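PDB 4F0Q: restriction endonuclease from Mycobacterium sp., which cleaves DNA in a cytosine-methylation-dependent manner, acting as a tetramer with magnesium bound in its endonuclease region. Local coordinates for residues L22-D27 and G214-V219; A83-R88 and P154-F159; G180-E185 and L208-G213. All coordinates share one frame; numbering follows the deposited sequence.

The three contacts are pieces of one beta-rich region. Interactions 2 and 3, with centres about 10 Å apart, share a sheet: strand 156-166 of interaction 2 runs beside strand 175-193 of interaction 3, and Leu156 O lies 2.7 Å from Ala182 N, a probable hydrogen bond. Interaction 1 closes a chain loop that holds both others. It packs on interaction 2 through Val219 CG2 and Phe157 CE2, 3.6 Å apart, and its centre is about 13 Å from that of interaction 3. The magnesium ligands Asp334, Gln355 and Ala356 take no part: they belong to the PDDEXK-type endonuclease region, whereas interactions 2 and 3 lie in the PUA-related, AspBHI N-terminal-like part of the protein.

Interaction 1: L22-D27 and G214-V219; sequences LVFVGD and GEIDGV
Three backbone hydrogen bonds carry this pairing. Val23 and Val219 exchange two of them, Val23 N to Val219 O and Val219 N to Val23 O, each 2.9 Å, the donor lying nearly along the axis of the C=O it meets. The third runs from Val25 N to Asp217 O, also 2.9 Å, at a straighter 163°, in the carbonyl plane. Asp217 reaches this position as the centre of an inverse gamma turn; its OD2 forms a salt bridge with Arg261, while the carboxylate crosses the branched end of Val25.

The first segment then reverses in a type II turn from Phe24 to Asp27, with Gly26 at a positive phi of 109°. Phe24 N donates to Asp27 OD2 at 2.9 Å, meeting the carboxylate from above its plane. At the non-hydrogen-bonded pair the backbones come very close, Phe24 CA to Gly218 CA 3.9 Å, an approach possible because Gly218 has no side chain.

Val23 and Val219 share one face: Val23 CG1 and Val219 CG2 lie side by side at 3.7 Å and both valines rest on Phe178. Elsewhere Ile216 CB sits obliquely 3.7 Å from Phe24 CE1, and the Ile216 and Leu22 side chains cross at about a right angle, Ile216 CD1 3.8 Å from Leu22 CD2; Leu125 of a second subunit packs on Phe24 and Ile216. The whole is a short two-stranded antiparallel sheet, strand 22-24 against strand 218-220.

Interaction 2: A83-R88 and P154-F159; sequences ALIAIR and PPLFLF
Strands 85-88 and 156-159 pair in parallel within the large mixed sheet, their short axes 4.9 Å apart and 19° from exact alignment. The bonds alternate in direction between the strands. Ile85 N donates to Pro155 O at 3.0 Å, and Ile87 N to Phe157 O at 3.1 Å; both are almost straight. In the return direction Phe159 N reaches Ile87 O at 2.8 Å, whereas Phe157 N to Ile85 O is weak, bent to 129°. A water lies beside this bent bond and donates to Ile85 O at 2.7 Å and, weakly, to Phe157 O.

On one face Ile87 touches two leucines: its CD1 meets Leu156 CD2 at 3.9 Å, the side chains crossing obliquely, and it lies beside Leu158, pointing the same way. Phe157 is on the other face, and Leu84 CD1 lies over one face of its ring, 4.1 Å from CD1 of Phe157. The edge of the Phe159 ring is turned to Ile87 O.

Strand 175-193 flanks 156-159 on its far edge, and Asn69 and Gly67 bond to the backbone of 83-88. Helix 130-142 packs on Ile85 and Leu156, and helix 222-227 on Leu84 and Phe157 across the sheet.

Interaction 3: G180-E185 and L208-G213; sequences GAAIIE and LAVVSG
Backbone hydrogen bonds set the register. Ile183 and Ala209 form the antiparallel hydrogen-bonded pair: Ala209 N meets Ile183 O at 2.8 Å in the carbonyl plane, whereas Ile183 N reaches Ala209 O at 2.9 Å from well above the plane of that carbonyl. A third bond, Val211 N to Ala181 O at 2.9 Å, lies nearly along the C=O axis. Beyond it a water bridges the two segments, accepting from Ala181 N and donating to Val211 O at 2.5 Å.

CA-H...O contacts supplement these bonds. Ala182 CA approaches Ala209 O and Val210 CA approaches Ala181 O, each at 3.3 Å, where the non-hydrogen-bonded pair Ala182 and Val210 draws together.

Among the apolar side chains, Ala182, Ile184, Leu208 and Val210 share one face; Leu208 and Ile184 lie side by side, CD2 of Leu208 being 3.8 Å from CG1 of Ile184, and Leu208 CB rests on Ala182 CB. These residues pack on Leu156 and Leu158 of the neighbouring strand. The Ile183 and Val211 side chains cross at about a right angle, Ile183 CD1 3.7 Å from Val211 CG1, and both touch Trp245 of helix 243-251.

Charge is confined to Glu185, extended with CG anti to the backbone N (chi1 -177°). Its OE1 pairs with Arg260, and its OE2 with Arg313 of a third subunit, so one carboxylate ties the hairpin both to its own chain and to the tetramer. The short strands 180-185 and 208-210 run at 146° to each other. The arrangement is an antiparallel beta hairpin, strand 175-193 against 200-210, built into the large mixed sheet.

Interaction 1: L22-D27 and G214-V219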
loop_
_atom_site.group_PDB
_atom_site.type_symbol
_atom_site.label_atom_id
_atom_site.label_comp_id
_atom_site.label_asym_id
_atom_site.label_seq_id
_atom_site.Cartn_x
_atom_site.Cartn_y
_atom_site.Cartn_z
ATOM N N LEU A 22 -24.552 -34.126 -1.028
ATOM C CA LEU A 22 -23.810 -32.880 -1.159
ATOM C C LEU A 22 -24.721 -31.661 -1.225
ATOM O O LEU A 22 -25.597 -31.573 -2.085
ATOM C CB LEU A 22 -22.931 -32.922 -2.409
ATOM C CG LEU A 22 -22.020 -34.141 -2.570
ATOM C CD1 LEU A 22 -21.222 -34.040 -3.861
ATOM C CD2 LEU A 22 -21.097 -34.286 -1.373
ATOM N N VAL A 23 -24.506 -30.719 -0.313
ATOM C CA VAL A 23 -25.190 -29.434 -0.378
ATOM C C VAL A 23 -24.202 -28.365 -0.839
ATOM O O VAL A 23 -23.099 -28.257 -0.308
ATOM C CB VAL A 23 -25.837 -29.049 0.973
ATOM C CG1 VAL A 23 -24.821 -29.112 2.101
ATOM C CG2 VAL A 23 -26.473 -27.667 0.890
ATOM N N PHE A 24 -24.594 -27.593 -1.846
ATOM C CA PHE A 24 -23.702 -26.596 -2.424
ATOM C C PHE A 24 -24.032 -25.190 -1.944
ATOM O O PHE A 24 -25.148 -24.920 -1.504
ATOM C CB PHE A 24 -23.746 -26.661 -3.953
ATOM C CG PHE A 24 -23.301 -27.980 -4.513
ATOM C CD1 PHE A 24 -21.964 -28.213 -4.792
ATOM C CD2 PHE A 24 -24.218 -28.989 -4.756
ATOM C CE1 PHE A 24 -21.551 -29.427 -5.305
ATOM C CE2 PHE A 24 -23.811 -30.206 -5.269
ATOM C CZ PHE A 24 -22.475 -30.425 -5.545
ATOM N N VAL A 25 -23.051 -24.298 -2.025
ATOM C CA VAL A 25 -23.246 -22.914 -1.611
ATOM C C VAL A 25 -24.253 -22.221 -2.521
ATOM O O VAL A 25 -24.020 -22.068 -3.719
ATOM C CB VAL A 25 -21.924 -22.127 -1.619
ATOM C CG1 VAL A 25 -22.167 -20.682 -1.213
ATOM C CG2 VAL A 25 -20.913 -22.782 -0.692
ATOM N N GLY A 26 -25.377 -21.810 -1.943
ATOM C CA GLY A 26 -26.425 -21.151 -2.700
ATOM C C GLY A 26 -27.651 -22.026 -2.871
ATOM O O GLY A 26 -28.661 -21.586 -3.420
ATOM N N ASP A 27 -27.560 -23.267 -2.399
ATOM C CA ASP A 27 -28.676 -24.206 -2.477
ATOM C C ASP A 27 -29.894 -23.688 -1.724
ATOM O O ASP A 27 -29.802 -23.309 -0.557
ATOM C CB ASP A 27 -28.272 -25.580 -1.937
ATOM C CG ASP A 27 -27.454 -26.381 -2.933
ATOM O OD1 ASP A 27 -26.905 -25.779 -3.879
ATOM O OD2 ASP A 27 -27.357 -27.616 -2.767
ATOM N N GLY A 214 -13.236 -27.193 -2.085
ATOM C CA GLY A 214 -12.290 -28.046 -2.780
ATOM C C GLY A 214 -12.825 -28.535 -4.113
ATOM O O GLY A 214 -13.093 -27.740 -5.011
ATOM N N GLU A 215 -12.988 -29.849 -4.239
ATOM C CA GLU A 215 -13.461 -30.449 -5.484
ATOM C C GLU A 215 -14.921 -30.113 -5.781
ATOM O O GLU A 215 -15.380 -30.254 -6.915
ATOM C CB GLU A 215 -13.264 -31.966 -5.459
ATOM C CG GLU A 215 -11.810 -32.399 -5.504
ATOM C CD GLU A 215 -11.651 -33.904 -5.544
ATOM O OE1 GLU A 215 -12.672 -34.614 -5.439
ATOM O OE2 GLU A 215 -10.504 -34.378 -5.683
ATOM N N ILE A 216 -15.647 -29.678 -4.757
ATOM C CA ILE A 216 -17.027 -29.235 -4.925
ATOM C C ILE A 216 -17.232 -27.899 -4.218
ATOM O O ILE A 216 -16.505 -27.569 -3.285
ATOM C CB ILE A 216 -18.030 -30.262 -4.362
ATOM C CG1 ILE A 216 -17.770 -30.500 -2.873
ATOM C CG2 ILE A 216 -17.947 -31.569 -5.131
ATOM C CD1 ILE A 216 -18.761 -31.437 -2.223
ATOM N N ASP A 217 -18.216 -27.127 -4.666
ATOM C CA ASP A 217 -18.538 -25.869 -4.005
ATOM C C ASP A 217 -19.613 -26.097 -2.948
ATOM O O ASP A 217 -20.735 -25.611 -3.072
ATOM C CB ASP A 217 -18.999 -24.816 -5.015
ATOM C CG ASP A 217 -19.133 -23.436 -4.395
ATOM O OD1 ASP A 217 -18.357 -23.123 -3.469
ATOM O OD2 ASP A 217 -20.017 -22.667 -4.829
ATOM N N GLY A 218 -19.257 -26.846 -1.910
ATOM C CA GLY A 218 -20.186 -27.168 -0.845
ATOM C C GLY A 218 -19.632 -28.231 0.082
ATOM O O GLY A 218 -18.423 -28.466 0.113
ATOM N N VAL A 219 -20.511 -28.878 0.841
ATOM C CA VAL A 219 -20.083 -29.899 1.792
ATOM C C VAL A 219 -20.940 -31.161 1.729
ATOM O O VAL A 219 -22.065 -31.145 1.226
ATOM C CB VAL A 219 -20.096 -29.371 3.246
ATOM C CG1 VAL A 219 -19.075 -28.255 3.428
ATOM C CG2 VAL A 219 -21.489 -28.901 3.631
#

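Interaction 2: A83-R88 and P154-F159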
loop_
_atom_site.group_PDB
_atom_site.type_symbol
_atom_site.label_atom_id
_atom_site.label_comp_id
_atom_site.label_asym_id
_atom_site.label_seq_id
_atom_site.Cartn_x
_atom_site.Cartn_y
_atom_site.Cartn_z
ATOM N N ALA A 83 -21.270 -30.880 17.971
ATOM C CA ALA A 83 -21.275 -31.303 16.573
ATOM C C ALA A 83 -21.125 -30.138 15.598
ATOM O O ALA A 83 -20.246 -30.150 14.736
ATOM C CB ALA A 83 -22.540 -32.089 16.267
ATOM N N LEU A 84 -21.986 -29.137 15.737
ATOM C CA LEU A 84 -21.953 -27.977 14.852
ATOM C C LEU A 84 -22.764 -26.824 15.424
ATOM O O LEU A 84 -23.492 -26.985 16.403
ATOM C CB LEU A 84 -22.491 -28.336 13.463
ATOM C CG LEU A 84 -24.011 -28.338 13.253
ATOM C CD1 LEU A 84 -24.337 -28.448 11.772
ATOM C CD2 LEU A 84 -24.689 -29.459 14.028
ATOM N N ILE A 85 -22.628 -25.657 14.804
ATOM C CA ILE A 85 -23.470 -24.513 15.121
ATOM C C ILE A 85 -24.181 -24.035 13.860
ATOM O O ILE A 85 -23.543 -23.608 12.898
ATOM C CB ILE A 85 -22.667 -23.357 15.740
ATOM C CG1 ILE A 85 -22.144 -23.755 17.123
ATOM C CG2 ILE A 85 -23.528 -22.109 15.847
ATOM C CD1 ILE A 85 -21.398 -22.650 17.830
ATOM N N ALA A 86 -25.507 -24.123 13.869
ATOM C CA ALA A 86 -26.315 -23.724 12.724
ATOM C C ALA A 86 -26.811 -22.294 12.887
ATOM O O ALA A 86 -27.547 -21.988 13.822
ATOM C CB ALA A 86 -27.486 -24.677 12.547
ATOM N N ILE A 87 -26.405 -21.422 11.971
ATOM C CA ILE A 87 -26.762 -20.011 12.046
ATOM C C ILE A 87 -27.735 -19.604 10.943
ATOM O O ILE A 87 -27.487 -19.837 9.760
ATOM C CB ILE A 87 -25.507 -19.113 11.997
ATOM C CG1 ILE A 87 -24.722 -19.231 13.305
ATOM C CG2 ILE A 87 -25.886 -17.665 11.744
ATOM C CD1 ILE A 87 -23.415 -18.473 13.302
ATOM N N ARG A 88 -28.850 -19.001 11.346
ATOM C CA ARG A 88 -29.852 -18.519 10.406
ATOM C C ARG A 88 -29.917 -16.997 10.437
ATOM O O ARG A 88 -30.395 -16.404 11.404
ATOM C CB ARG A 88 -31.221 -19.115 10.732
ATOM C CG ARG A 88 -32.355 -18.593 9.868
ATOM C CD ARG A 88 -33.656 -19.298 10.205
ATOM N NE ARG A 88 -34.803 -18.688 9.540
ATOM C CZ ARG A 88 -36.050 -19.131 9.652
ATOM N NH1 ARG A 88 -36.313 -20.191 10.404
ATOM N NH2 ARG A 88 -37.035 -18.515 9.012
ATOM N N PRO A 154 -16.730 -26.992 16.639
ATOM C CA PRO A 154 -17.964 -27.141 15.861
ATOM C C PRO A 154 -18.007 -26.200 14.661
ATOM O O PRO A 154 -17.917 -24.984 14.831
ATOM C CB PRO A 154 -19.055 -26.768 16.867
ATOM C CG PRO A 154 -18.383 -25.850 17.826
ATOM C CD PRO A 154 -16.963 -26.326 17.933
ATOM N N PRO A 155 -18.138 -26.761 13.450
ATOM C CA PRO A 155 -18.242 -25.978 12.214
ATOM C C PRO A 155 -19.445 -25.043 12.234
ATOM O O PRO A 155 -20.509 -25.423 12.719
ATOM C CB PRO A 155 -18.433 -27.050 11.137
ATOM C CG PRO A 155 -17.835 -28.282 11.719
ATOM C CD PRO A 155 -18.121 -28.210 13.186
ATOM N N LEU A 156 -19.274 -23.833 11.713
ATOM C CA LEU A 156 -20.375 -22.880 11.633
ATOM C C LEU A 156 -21.047 -22.917 10.265
ATOM O O LEU A 156 -20.614 -22.247 9.326
ATOM C CB LEU A 156 -19.901 -21.459 11.959
ATOM C CG LEU A 156 -20.039 -21.001 13.414
ATOM C CD1 LEU A 156 -19.172 -21.837 14.348
ATOM C CD2 LEU A 156 -19.703 -19.524 13.545
ATOM N N PHE A 157 -22.108 -23.713 10.163
ATOM C CA PHE A 157 -22.884 -23.814 8.934
ATOM C C PHE A 157 -23.811 -22.616 8.795
ATOM O O PHE A 157 -24.764 -22.463 9.560
ATOM C CB PHE A 157 -23.691 -25.114 8.915
ATOM C CG PHE A 157 -22.904 -26.308 8.460
ATOM C CD1 PHE A 157 -21.764 -26.704 9.139
ATOM C CD2 PHE A 157 -23.308 -27.039 7.356
ATOM C CE1 PHE A 157 -21.037 -27.801 8.720
ATOM C CE2 PHE A 157 -22.588 -28.141 6.935
ATOM C CZ PHE A 157 -21.452 -28.523 7.618
ATOM N N LEU A 158 -23.523 -21.768 7.816
ATOM C CA LEU A 158 -24.277 -20.537 7.631
ATOM C C LEU A 158 -25.504 -20.737 6.750
ATOM O O LEU A 158 -25.448 -21.424 5.734
ATOM C CB LEU A 158 -23.378 -19.446 7.046
ATOM C CG LEU A 158 -22.112 -19.147 7.851
ATOM C CD1 LEU A 158 -21.273 -18.080 7.170
ATOM C CD2 LEU A 158 -22.466 -18.731 9.271
ATOM N N PHE A 159 -26.613 -20.131 7.159
ATOM C CA PHE A 159 -27.834 -20.131 6.367
ATOM C C PHE A 159 -28.448 -18.738 6.386
ATOM O O PHE A 159 -28.288 -18.001 7.358
ATOM C CB PHE A 159 -28.839 -21.146 6.916
ATOM C CG PHE A 159 -28.371 -22.570 6.837
ATOM C CD1 PHE A 159 -28.595 -23.324 5.696
ATOM C CD2 PHE A 159 -27.714 -23.159 7.905
ATOM C CE1 PHE A 159 -28.167 -24.634 5.620
ATOM C CE2 PHE A 159 -27.284 -24.469 7.835
ATOM C CZ PHE A 159 -27.511 -25.208 6.690
HETATM O O HOH W 1 -23.268 -21.300 11.503
#

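Interaction 3: G180-E185 and L208-G213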
loop_
_atom_site.group_PDB
_atom_site.type_symbol
_atom_site.label_atom_id
_atom_site.label_comp_id
_atom_site.label_asym_id
_atom_site.label_seq_id
_atom_site.Cartn_x
_atom_site.Cartn_y
_atom_site.Cartn_z
ATOM N N GLY A 180 -22.340 -22.065 3.307
ATOM C CA GLY A 180 -21.075 -22.727 3.567
ATOM C C GLY A 180 -20.762 -22.954 5.034
ATOM O O GLY A 180 -21.527 -22.562 5.918
ATOM N N ALA A 181 -19.630 -23.602 5.286
ATOM C CA ALA A 181 -19.138 -23.811 6.642
ATOM C C ALA A 181 -18.087 -22.753 6.955
ATOM O O ALA A 181 -17.250 -22.436 6.112
ATOM C CB ALA A 181 -18.552 -25.207 6.785
ATOM N N ALA A 182 -18.130 -22.209 8.166
ATOM C CA ALA A 182 -17.259 -21.091 8.515
ATOM C C ALA A 182 -16.401 -21.339 9.753
ATOM O O ALA A 182 -16.784 -22.082 10.658
ATOM C CB ALA A 182 -18.081 -19.818 8.686
ATOM N N ILE A 183 -15.233 -20.704 9.774
ATOM C CA ILE A 183 -14.365 -20.701 10.943
ATOM C C ILE A 183 -14.428 -19.324 11.587
ATOM O O ILE A 183 -14.399 -18.310 10.892
ATOM C CB ILE A 183 -12.899 -20.980 10.555
ATOM C CG1 ILE A 183 -12.796 -22.251 9.714
ATOM C CG2 ILE A 183 -12.022 -21.080 11.794
ATOM C CD1 ILE A 183 -11.384 -22.586 9.298
ATOM N N ILE A 184 -14.523 -19.283 12.911
ATOM C CA ILE A 184 -14.467 -18.013 13.618
ATOM C C ILE A 184 -13.053 -17.449 13.530
ATOM O O ILE A 184 -12.165 -17.844 14.288
ATOM C CB ILE A 184 -14.881 -18.156 15.097
ATOM C CG1 ILE A 184 -16.307 -18.697 15.196
ATOM C CG2 ILE A 184 -14.773 -16.818 15.815
ATOM C CD1 ILE A 184 -16.821 -18.802 16.613
ATOM N N GLU A 185 -12.848 -16.534 12.589
ATOM C CA GLU A 185 -11.537 -15.929 12.395
ATOM C C GLU A 185 -11.270 -14.871 13.456
ATOM O O GLU A 185 -10.146 -14.741 13.946
ATOM C CB GLU A 185 -11.417 -15.319 10.998
ATOM C CG GLU A 185 -10.043 -14.740 10.704
ATOM C CD GLU A 185 -9.958 -14.109 9.330
ATOM O OE1 GLU A 185 -11.015 -13.749 8.772
ATOM O OE2 GLU A 185 -8.831 -13.980 8.806
ATOM N N LEU A 208 -16.055 -14.178 10.236
ATOM C CA LEU A 208 -16.128 -15.591 9.888
ATOM C C LEU A 208 -15.513 -15.852 8.520
ATOM O O LEU A 208 -15.711 -15.083 7.576
ATOM C CB LEU A 208 -17.581 -16.073 9.901
ATOM C CG LEU A 208 -18.365 -15.899 11.202
ATOM C CD1 LEU A 208 -19.789 -16.400 11.033
ATOM C CD2 LEU A 208 -17.674 -16.616 12.348
ATOM N N ALA A 209 -14.772 -16.949 8.420
ATOM C CA ALA A 209 -14.135 -17.340 7.171
ATOM C C ALA A 209 -14.797 -18.586 6.595
ATOM O O ALA A 209 -14.607 -19.691 7.105
ATOM C CB ALA A 209 -12.650 -17.581 7.389
ATOM N N VAL A 210 -15.579 -18.403 5.537
ATOM C CA VAL A 210 -16.216 -19.522 4.857
ATOM C C VAL A 210 -15.167 -20.328 4.100
ATOM O O VAL A 210 -14.500 -19.807 3.209
ATOM C CB VAL A 210 -17.304 -19.047 3.879
ATOM C CG1 VAL A 210 -17.923 -20.231 3.155
ATOM C CG2 VAL A 210 -18.369 -18.255 4.620
ATOM N N VAL A 211 -15.026 -21.600 4.460
ATOM C CA VAL A 211 -13.979 -22.445 3.893
ATOM C C VAL A 211 -14.278 -22.896 2.466
ATOM O O VAL A 211 -15.424 -23.173 2.113
ATOM C CB VAL A 211 -13.708 -23.687 4.774
ATOM C CG1 VAL A 211 -13.113 -23.271 6.107
ATOM C CG2 VAL A 211 -14.984 -24.486 4.982
ATOM N N SER A 212 -13.229 -22.963 1.650
ATOM C CA SER A 212 -13.344 -23.471 0.289
ATOM C C SER A 212 -13.729 -24.945 0.319
ATOM O O SER A 212 -13.240 -25.705 1.153
ATOM C CB SER A 212 -12.024 -23.287 -0.461
ATOM O OG SER A 212 -12.104 -23.817 -1.773
ATOM N N GLY A 213 -14.607 -25.344 -0.594
ATOM C CA GLY A 213 -15.104 -26.706 -0.621
ATOM C C GLY A 213 -14.153 -27.696 -1.266
ATOM O O GLY A 213 -14.247 -28.900 -1.028
HETATM O O HOH W 2 -17.668 -24.213 2.709
#